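Local atomic coordinates of acyltransferase (Actinoplanes teichomyceticus, PDB entry 4Q38), a protein that probably transfers long aliphatic acyl chains from acyl-CoA to the aminosugar of teicoplanin-type glycopeptide antibiotics. Residues Thr156-Leu161 against Gly172-Gln177; Glu64-Asp69 against Leu161-Arg166; Ala106-Gly111 against Thr180-Arg185. All coordinates share one frame; numbering follows the deposited sequence.

Contact 1 (Thr156-Leu161 against Gly172-Gln177). With TEC (2-amino-6-O-decanoyl-2-deoxy-beta-D-glucopyranose), chain E.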
loop_
_atom_site.group_PDB
_atom_site.type_symbol
_atom_site.label_atom_id
_atom_site.label_comp_id
_atom_site.label_asym_id
_atom_site.label_seq_id
_atom_site.Cartn_x
_atom_site.Cartn_y
_atom_site.Cartn_z
ATOM N N THR A 156 -6.982 3.354 -7.465
ATOM C CA THR A 156 -7.646 4.301 -6.548
ATOM C C THR A 156 -7.169 4.225 -5.107
ATOM O O THR A 156 -7.446 5.146 -4.334
ATOM C CB THR A 156 -9.189 4.138 -6.490
ATOM O OG1 THR A 156 -9.524 2.844 -5.964
ATOM C CG2 THR A 156 -9.836 4.353 -7.857
ATOM N N GLN A 157 -6.461 3.159 -4.717
ATOM C CA GLN A 157 -5.909 3.173 -3.361
ATOM C C GLN A 157 -4.943 4.343 -3.142
ATOM O O GLN A 157 -4.677 4.710 -2.001
ATOM C CB GLN A 157 -5.276 1.845 -2.895
ATOM C CG GLN A 157 -5.176 1.824 -1.358
ATOM C CD GLN A 157 -4.753 0.502 -0.741
ATOM O OE1 GLN A 157 -5.131 0.182 0.407
ATOM N NE2 GLN A 157 -3.963 -0.253 -1.459
ATOM N N LEU A 158 -4.434 4.944 -4.221
ATOM C CA LEU A 158 -3.608 6.145 -4.055
ATOM C C LEU A 158 -4.352 7.195 -3.241
ATOM O O LEU A 158 -3.807 7.763 -2.297
ATOM C CB LEU A 158 -3.175 6.737 -5.408
ATOM C CG LEU A 158 -2.387 8.051 -5.295
ATOM C CD1 LEU A 158 -1.047 7.855 -4.579
ATOM C CD2 LEU A 158 -2.186 8.683 -6.670
ATOM N N GLY A 159 -5.605 7.447 -3.606
ATOM C CA GLY A 159 -6.410 8.442 -2.893
ATOM C C GLY A 159 -6.583 8.112 -1.421
ATOM O O GLY A 159 -6.473 8.982 -0.566
ATOM N N GLU A 160 -6.853 6.845 -1.129
ATOM C CA GLU A 160 -7.001 6.363 0.246
ATOM C C GLU A 160 -5.733 6.639 1.051
ATOM O O GLU A 160 -5.788 7.115 2.180
ATOM C CB GLU A 160 -7.307 4.856 0.222
ATOM C CG GLU A 160 -7.334 4.171 1.593
ATOM C CD GLU A 160 -7.558 2.669 1.497
ATOM O OE1 GLU A 160 -8.491 2.258 0.783
ATOM O OE2 GLU A 160 -6.811 1.891 2.145
ATOM N N LEU A 161 -4.583 6.349 0.451
ATOM C CA LEU A 161 -3.303 6.477 1.154
ATOM C C LEU A 161 -2.928 7.946 1.336
ATOM O O LEU A 161 -2.350 8.318 2.352
ATOM C CB LEU A 161 -2.205 5.717 0.407
ATOM C CG LEU A 161 -2.396 4.187 0.310
ATOM C CD1 LEU A 161 -1.505 3.610 -0.783
ATOM C CD2 LEU A 161 -2.109 3.500 1.648
ATOM N N GLY A 172 -0.698 17.354 4.000
ATOM C CA GLY A 172 -0.690 16.535 2.797
ATOM C C GLY A 172 0.579 15.734 2.613
ATOM O O GLY A 172 1.671 16.196 2.947
ATOM N N GLY A 173 0.436 14.526 2.071
ATOM C CA GLY A 173 1.580 13.646 1.837
ATOM C C GLY A 173 1.114 12.249 1.460
ATOM O O GLY A 173 -0.091 11.998 1.338
ATOM N N MET A 174 2.070 11.354 1.252
ATOM C CA MET A 174 1.778 9.940 0.990
ATOM C C MET A 174 3.086 9.207 1.237
ATOM O O MET A 174 3.999 9.245 0.406
ATOM C CB MET A 174 1.261 9.721 -0.447
ATOM C CG MET A 174 0.434 8.448 -0.654
ATOM S SD MET A 174 1.379 6.909 -0.483
ATOM C CE MET A 174 2.421 6.978 -1.936
ATOM N N ASN A 175 3.184 8.565 2.399
ATOM C CA ASN A 175 4.410 7.890 2.786
ATOM C C ASN A 175 4.302 6.350 2.829
ATOM O O ASN A 175 5.064 5.692 3.534
ATOM C CB ASN A 175 4.944 8.449 4.117
ATOM C CG ASN A 175 4.066 8.079 5.299
ATOM O OD1 ASN A 175 2.867 7.906 5.158
ATOM N ND2 ASN A 175 4.668 7.966 6.472
ATOM N N MET A 176 3.367 5.803 2.059
ATOM C CA MET A 176 3.208 4.355 1.890
ATOM C C MET A 176 3.701 3.901 0.506
ATOM O O MET A 176 3.139 2.984 -0.097
ATOM C CB MET A 176 1.736 3.959 2.100
ATOM C CG MET A 176 1.250 4.042 3.545
ATOM S SD MET A 176 2.094 2.834 4.589
ATOM C CE MET A 176 1.366 1.318 3.983
ATOM N N GLN A 177 4.767 4.540 0.019
ATOM C CA GLN A 177 5.331 4.233 -1.296
ATOM C C GLN A 177 5.812 2.786 -1.476
ATOM O O GLN A 177 5.846 2.303 -2.601
ATOM C CB GLN A 177 6.453 5.211 -1.690
ATOM C CG GLN A 177 7.698 5.182 -0.807
ATOM C CD GLN A 177 7.565 6.020 0.450
ATOM O OE1 GLN A 177 6.486 6.515 0.772
ATOM N NE2 GLN A 177 8.665 6.191 1.161
HETATM C CAV TEC E . -11.038 -12.003 8.682
HETATM C CAU TEC E . -11.009 -11.476 7.265
HETATM C CAT TEC E . -9.847 -12.006 6.467
HETATM C CAS TEC E . -8.566 -11.982 7.255
HETATM C CAR TEC E . -7.401 -11.936 6.311
HETATM C CAQ TEC E . -6.816 -10.574 6.395
HETATM C CAP TEC E . -5.626 -10.387 5.519
HETATM C CAO TEC E . -5.438 -8.913 5.392
HETATM C CAN TEC E . -4.024 -8.567 5.143
HETATM C CAM TEC E . -3.869 -7.122 4.746
HETATM O OAW TEC E . -4.829 -6.417 4.554
HETATM O O6 TEC E . -2.594 -6.697 4.764
HETATM C C6 TEC E . -2.043 -6.013 3.657
HETATM C C5 TEC E . -1.662 -4.552 4.004
HETATM O O5 TEC E . -0.368 -4.226 3.593
HETATM C C1 TEC E . -0.152 -3.045 4.414
HETATM O O1 TEC E . 1.053 -2.774 4.827
HETATM C C2 TEC E . -0.732 -1.875 3.669
HETATM N N2 TEC E . -0.516 -0.682 4.471
HETATM C C3 TEC E . -2.152 -2.196 3.705
HETATM O O3 TEC E . -2.568 -1.348 2.779
HETATM C C4 TEC E . -2.521 -3.592 3.279
HETATM O O4 TEC E . -3.733 -3.831 3.682
HETATM O O HOH W 1 0.311 7.547 3.204
#

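Contact 2 (Glu64-Asp69 against Leu161-Arg166)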
loop_
_atom_site.group_PDB
_atom_site.type_symbol
_atom_site.label_atom_id
_atom_site.label_comp_id
_atom_site.label_asym_id
_atom_site.label_seq_id
_atom_site.Cartn_x
_atom_site.Cartn_y
_atom_site.Cartn_z
ATOM N N GLU A 64 -9.229 8.930 -7.067
ATOM C CA GLU A 64 -9.947 9.233 -5.811
ATOM C C GLU A 64 -9.114 9.968 -4.747
ATOM O O GLU A 64 -9.346 9.831 -3.547
ATOM C CB GLU A 64 -10.600 7.969 -5.224
ATOM C CG GLU A 64 -11.607 7.322 -6.166
ATOM C CD GLU A 64 -12.305 6.107 -5.585
ATOM O OE1 GLU A 64 -12.046 5.732 -4.416
ATOM O OE2 GLU A 64 -13.127 5.518 -6.318
ATOM N N VAL A 65 -8.147 10.751 -5.195
ATOM C CA VAL A 65 -7.423 11.655 -4.300
ATOM C C VAL A 65 -8.388 12.779 -3.873
ATOM O O VAL A 65 -9.055 13.351 -4.720
ATOM C CB VAL A 65 -6.174 12.205 -5.004
ATOM C CG1 VAL A 65 -5.458 13.237 -4.139
ATOM C CG2 VAL A 65 -5.229 11.049 -5.366
ATOM N N PRO A 66 -8.502 13.065 -2.555
ATOM C CA PRO A 66 -9.456 14.116 -2.166
ATOM C C PRO A 66 -9.119 15.458 -2.833
ATOM O O PRO A 66 -7.943 15.742 -3.099
ATOM C CB PRO A 66 -9.290 14.198 -0.646
ATOM C CG PRO A 66 -8.795 12.832 -0.254
ATOM C CD PRO A 66 -7.875 12.434 -1.379
ATOM N N GLU A 67 -10.149 16.256 -3.110
ATOM C CA GLU A 67 -9.994 17.518 -3.842
ATOM C C GLU A 67 -8.937 18.418 -3.226
ATOM O O GLU A 67 -8.125 18.989 -3.948
ATOM C CB GLU A 67 -11.333 18.275 -3.958
ATOM C CG GLU A 67 -12.409 17.546 -4.763
ATOM C CD GLU A 67 -12.010 17.274 -6.212
ATOM O OE1 GLU A 67 -12.228 16.136 -6.686
ATOM O OE2 GLU A 67 -11.485 18.193 -6.886
ATOM N N LEU A 68 -8.942 18.531 -1.898
ATOM C CA LEU A 68 -7.989 19.391 -1.190
ATOM C C LEU A 68 -6.534 19.031 -1.513
ATOM O O LEU A 68 -5.741 19.900 -1.915
ATOM C CB LEU A 68 -8.223 19.335 0.323
ATOM C CG LEU A 68 -7.239 20.104 1.214
ATOM C CD1 LEU A 68 -7.321 21.607 0.955
ATOM C CD2 LEU A 68 -7.489 19.791 2.682
ATOM N N ASP A 69 -6.195 17.753 -1.338
ATOM C CA ASP A 69 -4.843 17.271 -1.635
ATOM C C ASP A 69 -4.488 17.422 -3.107
ATOM O O ASP A 69 -3.381 17.836 -3.426
ATOM C CB ASP A 69 -4.669 15.807 -1.209
ATOM C CG ASP A 69 -5.073 15.573 0.226
ATOM O OD1 ASP A 69 -6.271 15.384 0.459
ATOM O OD2 ASP A 69 -4.202 15.576 1.115
ATOM N N LEU A 161 -4.583 6.349 0.451
ATOM C CA LEU A 161 -3.303 6.477 1.154
ATOM C C LEU A 161 -2.928 7.946 1.336
ATOM O O LEU A 161 -2.350 8.318 2.352
ATOM C CB LEU A 161 -2.205 5.717 0.407
ATOM C CG LEU A 161 -2.396 4.187 0.310
ATOM C CD1 LEU A 161 -1.505 3.610 -0.783
ATOM C CD2 LEU A 161 -2.109 3.500 1.648
ATOM N N VAL A 162 -3.273 8.779 0.354
ATOM C CA VAL A 162 -3.131 10.227 0.513
ATOM C C VAL A 162 -3.998 10.715 1.700
ATOM O O VAL A 162 -3.502 11.406 2.594
ATOM C CB VAL A 162 -3.469 10.965 -0.799
ATOM C CG1 VAL A 162 -3.434 12.473 -0.595
ATOM C CG2 VAL A 162 -2.477 10.566 -1.883
ATOM N N ALA A 163 -5.276 10.332 1.710
ATOM C CA ALA A 163 -6.199 10.697 2.807
ATOM C C ALA A 163 -5.689 10.234 4.169
ATOM O O ALA A 163 -5.752 10.984 5.151
ATOM C CB ALA A 163 -7.593 10.143 2.550
ATOM N N ILE A 164 -5.168 9.008 4.218
ATOM C CA ILE A 164 -4.563 8.457 5.436
ATOM C C ILE A 164 -3.403 9.315 5.927
ATOM O O ILE A 164 -3.292 9.576 7.120
ATOM C CB ILE A 164 -4.109 6.990 5.232
ATOM C CG1 ILE A 164 -5.329 6.043 5.274
ATOM C CG2 ILE A 164 -3.048 6.586 6.256
ATOM C CD1 ILE A 164 -5.065 4.694 4.624
ATOM N N HIS A 165 -2.525 9.746 5.022
ATOM C CA HIS A 165 -1.414 10.600 5.448
ATOM C C HIS A 165 -1.907 11.805 6.201
ATOM O O HIS A 165 -1.399 12.123 7.287
ATOM C CB HIS A 165 -0.528 11.027 4.275
ATOM C CG HIS A 165 0.676 11.838 4.700
ATOM N ND1 HIS A 165 0.579 13.126 5.074
ATOM C CD2 HIS A 165 2.016 11.492 4.825
ATOM C CE1 HIS A 165 1.792 13.586 5.418
ATOM N NE2 HIS A 165 2.674 12.590 5.260
ATOM N N ARG A 166 -2.922 12.467 5.652
ATOM C CA ARG A 166 -3.437 13.706 6.228
ATOM C C ARG A 166 -4.139 13.462 7.561
ATOM O O ARG A 166 -3.985 14.247 8.496
ATOM C CB ARG A 166 -4.367 14.420 5.249
ATOM C CG ARG A 166 -4.908 15.756 5.748
ATOM C CD ARG A 166 -5.764 16.445 4.693
ATOM N NE ARG A 166 -4.983 16.822 3.511
ATOM C CZ ARG A 166 -4.354 17.987 3.353
ATOM N NH1 ARG A 166 -4.389 18.914 4.311
ATOM N NH2 ARG A 166 -3.680 18.221 2.231
HETATM O O HOH W 2 -2.399 13.901 2.251
#

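Contact 3 (Ala106-Gly111 against Thr180-Arg185). With SO4 (sulfate ion), chain B.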
loop_
_atom_site.group_PDB
_atom_site.type_symbol
_atom_site.label_atom_id
_atom_site.label_comp_id
_atom_site.label_asym_id
_atom_site.label_seq_id
_atom_site.Cartn_x
_atom_site.Cartn_y
_atom_site.Cartn_z
ATOM N N ALA A 106 10.497 -9.434 -6.989
ATOM C CA ALA A 106 11.311 -8.295 -6.584
ATOM C C ALA A 106 10.761 -7.680 -5.297
ATOM O O ALA A 106 9.544 -7.569 -5.129
ATOM C CB ALA A 106 11.354 -7.268 -7.704
ATOM N N LYS A 107 11.651 -7.289 -4.387
ATOM C CA LYS A 107 11.253 -6.613 -3.139
ATOM C C LYS A 107 10.578 -5.268 -3.445
ATOM O O LYS A 107 10.898 -4.629 -4.453
ATOM C CB LYS A 107 12.464 -6.389 -2.225
ATOM C CG LYS A 107 13.046 -7.653 -1.612
ATOM C CD LYS A 107 14.386 -7.366 -0.949
ATOM C CE LYS A 107 15.200 -8.643 -0.779
ATOM N NZ LYS A 107 16.558 -8.350 -0.243
ATOM N N PRO A 108 9.644 -4.839 -2.578
ATOM C CA PRO A 108 8.874 -3.602 -2.802
ATOM C C PRO A 108 9.631 -2.315 -2.419
ATOM O O PRO A 108 9.283 -1.659 -1.434
ATOM C CB PRO A 108 7.659 -3.789 -1.889
ATOM C CG PRO A 108 8.141 -4.675 -0.780
ATOM C CD PRO A 108 9.145 -5.602 -1.411
ATOM N N ARG A 109 10.627 -1.934 -3.205
ATOM C CA ARG A 109 11.451 -0.777 -2.839
ATOM C C ARG A 109 10.969 0.498 -3.539
ATOM O O ARG A 109 11.212 0.699 -4.724
ATOM C CB ARG A 109 12.935 -1.078 -3.088
ATOM C CG ARG A 109 13.452 -2.242 -2.240
ATOM C CD ARG A 109 14.970 -2.364 -2.283
ATOM N NE ARG A 109 15.440 -2.782 -3.601
ATOM C CZ ARG A 109 16.629 -2.473 -4.118
ATOM N NH1 ARG A 109 17.499 -1.735 -3.429
ATOM N NH2 ARG A 109 16.949 -2.906 -5.329
ATOM N N GLY A 110 10.250 1.339 -2.804
ATOM C CA GLY A 110 9.711 2.584 -3.375
ATOM C C GLY A 110 10.629 3.777 -3.175
ATOM O O GLY A 110 10.387 4.860 -3.720
ATOM N N GLY A 111 11.685 3.580 -2.387
ATOM C CA GLY A 111 12.594 4.668 -2.034
ATOM C C GLY A 111 12.194 5.317 -0.722
ATOM O O GLY A 111 11.086 5.095 -0.230
ATOM N N THR A 180 2.566 1.065 -2.603
ATOM C CA THR A 180 2.141 1.402 -3.976
ATOM C C THR A 180 3.036 0.798 -5.069
ATOM O O THR A 180 2.626 0.779 -6.221
ATOM C CB THR A 180 1.955 2.922 -4.219
ATOM O OG1 THR A 180 3.121 3.608 -3.786
ATOM C CG2 THR A 180 0.732 3.464 -3.442
ATOM N N THR A 181 4.220 0.273 -4.723
ATOM C CA THR A 181 5.020 -0.451 -5.728
ATOM C C THR A 181 4.284 -1.693 -6.217
ATOM O O THR A 181 4.540 -2.158 -7.320
ATOM C CB THR A 181 6.439 -0.905 -5.251
ATOM O OG1 THR A 181 6.334 -1.893 -4.215
ATOM C CG2 THR A 181 7.297 0.265 -4.777
ATOM N N TYR A 182 3.393 -2.238 -5.383
ATOM C CA TYR A 182 2.585 -3.392 -5.790
ATOM C C TYR A 182 1.600 -2.989 -6.883
ATOM O O TYR A 182 1.520 -3.645 -7.928
ATOM C CB TYR A 182 1.825 -3.992 -4.604
ATOM C CG TYR A 182 2.656 -4.854 -3.673
ATOM C CD1 TYR A 182 3.577 -4.282 -2.788
ATOM C CD2 TYR A 182 2.492 -6.248 -3.644
ATOM C CE1 TYR A 182 4.329 -5.074 -1.921
ATOM C CE2 TYR A 182 3.238 -7.044 -2.778
ATOM C CZ TYR A 182 4.154 -6.450 -1.923
ATOM O OH TYR A 182 4.893 -7.226 -1.061
ATOM N N HIS A 183 0.855 -1.907 -6.646
ATOM C CA HIS A 183 -0.106 -1.437 -7.638
ATOM C C HIS A 183 0.607 -1.080 -8.911
ATOM O O HIS A 183 0.163 -1.444 -9.998
ATOM C CB HIS A 183 -0.872 -0.205 -7.147
ATOM C CG HIS A 183 -1.396 -0.313 -5.737
ATOM N ND1 HIS A 183 -0.596 -0.517 -4.679
ATOM C CD2 HIS A 183 -2.690 -0.201 -5.234
ATOM C CE1 HIS A 183 -1.329 -0.545 -3.553
ATOM N NE2 HIS A 183 -2.612 -0.335 -3.889
ATOM N N LEU A 184 1.719 -0.359 -8.779
ATOM C CA LEU A 184 2.466 0.170 -9.937
ATOM C C LEU A 184 3.239 -0.881 -10.740
ATOM O O LEU A 184 3.593 -0.648 -11.900
ATOM C CB LEU A 184 3.417 1.298 -9.492
ATOM C CG LEU A 184 2.734 2.586 -8.990
ATOM C CD1 LEU A 184 3.755 3.576 -8.437
ATOM C CD2 LEU A 184 1.892 3.227 -10.070
ATOM N N ARG A 185 3.498 -2.033 -10.133
ATOM C CA ARG A 185 4.090 -3.136 -10.883
ATOM C C ARG A 185 3.048 -4.063 -11.487
ATOM O O ARG A 185 3.392 -5.057 -12.116
ATOM C CB ARG A 185 5.052 -3.926 -10.007
ATOM C CG ARG A 185 6.378 -3.223 -9.784
ATOM C CD ARG A 185 7.239 -4.028 -8.836
ATOM N NE ARG A 185 6.742 -4.010 -7.454
ATOM C CZ ARG A 185 7.047 -4.927 -6.540
ATOM N NH1 ARG A 185 7.785 -5.992 -6.876
ATOM N NH2 ARG A 185 6.586 -4.811 -5.297
HETATM S S SO4 B . 15.245 -7.114 -5.205
HETATM O O1 SO4 B . 14.252 -7.961 -4.516
HETATM O O2 SO4 B . 16.548 -7.814 -5.269
HETATM O O3 SO4 B . 15.432 -5.847 -4.459
HETATM O O4 SO4 B . 14.746 -6.853 -6.573
HETATM O O HOH W 3 7.232 -6.960 -3.784
#

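Contact 1 (Thr156-Leu161 against Gly172-Gln177)
L161 O takes two hydrogen bonds, and one of them leads across to N175. The first comes from H165 N, one turn further along the helix. The second comes from a water that donates to L161 O at 2.9 Å. The same water accepts from N175 N at 3.2 Å. This water bridge carries the polar link between the segments, since no direct hydrogen bond joins them.

Apolar contacts do the rest. L161 points at the loop and meets both methionines. Its CB touches M174 SD at 3.9 Å, and M174 CG lies equally near that CB. M174 has CG anti to its backbone N (chi1 -157°), and the chain then bends at chi2 and chi3. The sulfur also receives a weak hydrogen bond from M176 N, 3.4 Å from M174 SD. L158 adds a looser contact, with CD1 4.2 Å from M174 CG.

The segment G172-Q177 is the connection between helix 157-169 and helix 177-184. It folds back on the helix it has just left, within the N-acyltransferase N-terminal domain. M174 is further covered by H126 and V127 of helix 125-143 and by T180.

M176 packs on the CD2 methyl of L161. L161 CD2 comes to 3.9 Å from M176 CG, and the two side chains cross at about a right angle. M176 CG is anti to its carbonyl carbon (chi1 -71°), which sets it beside L161. Bends at chi2 and chi3 then carry CE to the sugar of the bound decanoyl glucosamine. The closest approach there, from M176 CE, is too short in the model and is doubtful. Q157 lines the same pocket. On this helix, E160 turns elsewhere: OE1 and OE2 accept hydrogen bonds from W215 N and E214 N.

Contact 2 (Glu64-Asp69 against Leu161-Arg166)
R166 and D69 form a salt bridge that ties helix 67-76 to helix 157-169 in the N-acyltransferase N-terminal domain. The two side chains reach toward each other tip to tip. R166 grips side-on, with two nitrogens, NE and NH2, on one oxygen: NE is 2.8 Å and NH2 2.9 Å from D69 OD2. That oxygen lies in the guanidinium plane, yet both donors stand above one face of the carboxylate. The two planes are 64° apart.

L68 covers one face of the guanidinium. Its CD2 is 3.6 Å from R166 NH1 and is offset toward the rim. V162 runs past D69 in the opposite direction: its CG1 meets both CB and CG of D69, at 3.6 Å from D69 CG. V162 CG1 also touches V65 CG1 at 4.2 Å. A water sits 2.7 Å from both D69 OD2 and V162 O and can bridge them, but it cannot donate to every acceptor near it at once.

Further partners surround this pair. E72 makes a salt bridge to R166 NH2, which thus has a second acid partner. Y124 touches both D69 and R166. P66 is the N-cap of helix 67-76, and E64, with positive phi, is the C-prime residue of a Schellman motif closing the helix before it. From this short turn P66 packs directly across the contact, with CG 4.1 Å from A163 CB.

Contact 3 (Ala106-Gly111 against Thr180-Arg185)
P108 is packed tightly against T181, Y182 and R185. Its CB is 3.3 Å from T181 OG1 and 3.6 Å from Y182 CE1. The side chains of P108 and Y182 lie side by side and point the same way. P108 is the centre of an inverse gamma turn, which lays the loop 106-111 against helix 177-184. T181 CG2 comes to 3.6 Å from G110 CA; a CB on G110 would point at T181 and be tight against CG2.

R185 ties the two segments together. NH1 donates to A106 O at 2.9 Å, from above the carbonyl plane. NE and NH2 grip T181 side-on: NE is 2.9 Å from T181 O, and NH2 is 3.1 Å from T181 OG1, whose stronger partner is W178 O. A water joins A106 O to R185 NH2. NH2 also stands over one face of the Y182 ring. The Y182 side chain is about 4 Å from that of S197, which binds N-acetyl-D-glucosamine, so this join flanks the sugar-binding region.

The other side of the loop is solvent-facing and loose. K107 and R109 point away from the helix. Sulfate O1, probably from the crystallisation liquor, accepts a hydrogen bond from K107 N at 2.7 Å. R109 NH1 has a salt bridge to E37. R185 is held by neutral oxygens, A106 O across the contact, T181 in its own segment and a water, without an acid from either segment.

How the contacts relate
All three contacts lie in the N-acyltransferase N-terminal domain. Contact 1 is the buried one; contacts 2 and 3 are partly buried and have an exposed side. Contacts 1 and 2 share L161 and use successive parts of helix 157-169, one next to the sugar pocket and the other away from the annotated sites. Contact 3 uses the next helix, 177-184. T180 CG2 packs on L161 CD1, and Q177 probably bonds to G111 O, so contacts 1 and 3 also meet. Chemistry changes with place: methionine and leucine packing in contact 1, an arginine-carboxylate pair in contact 2, and an arginine on neutral oxygens in contact 3.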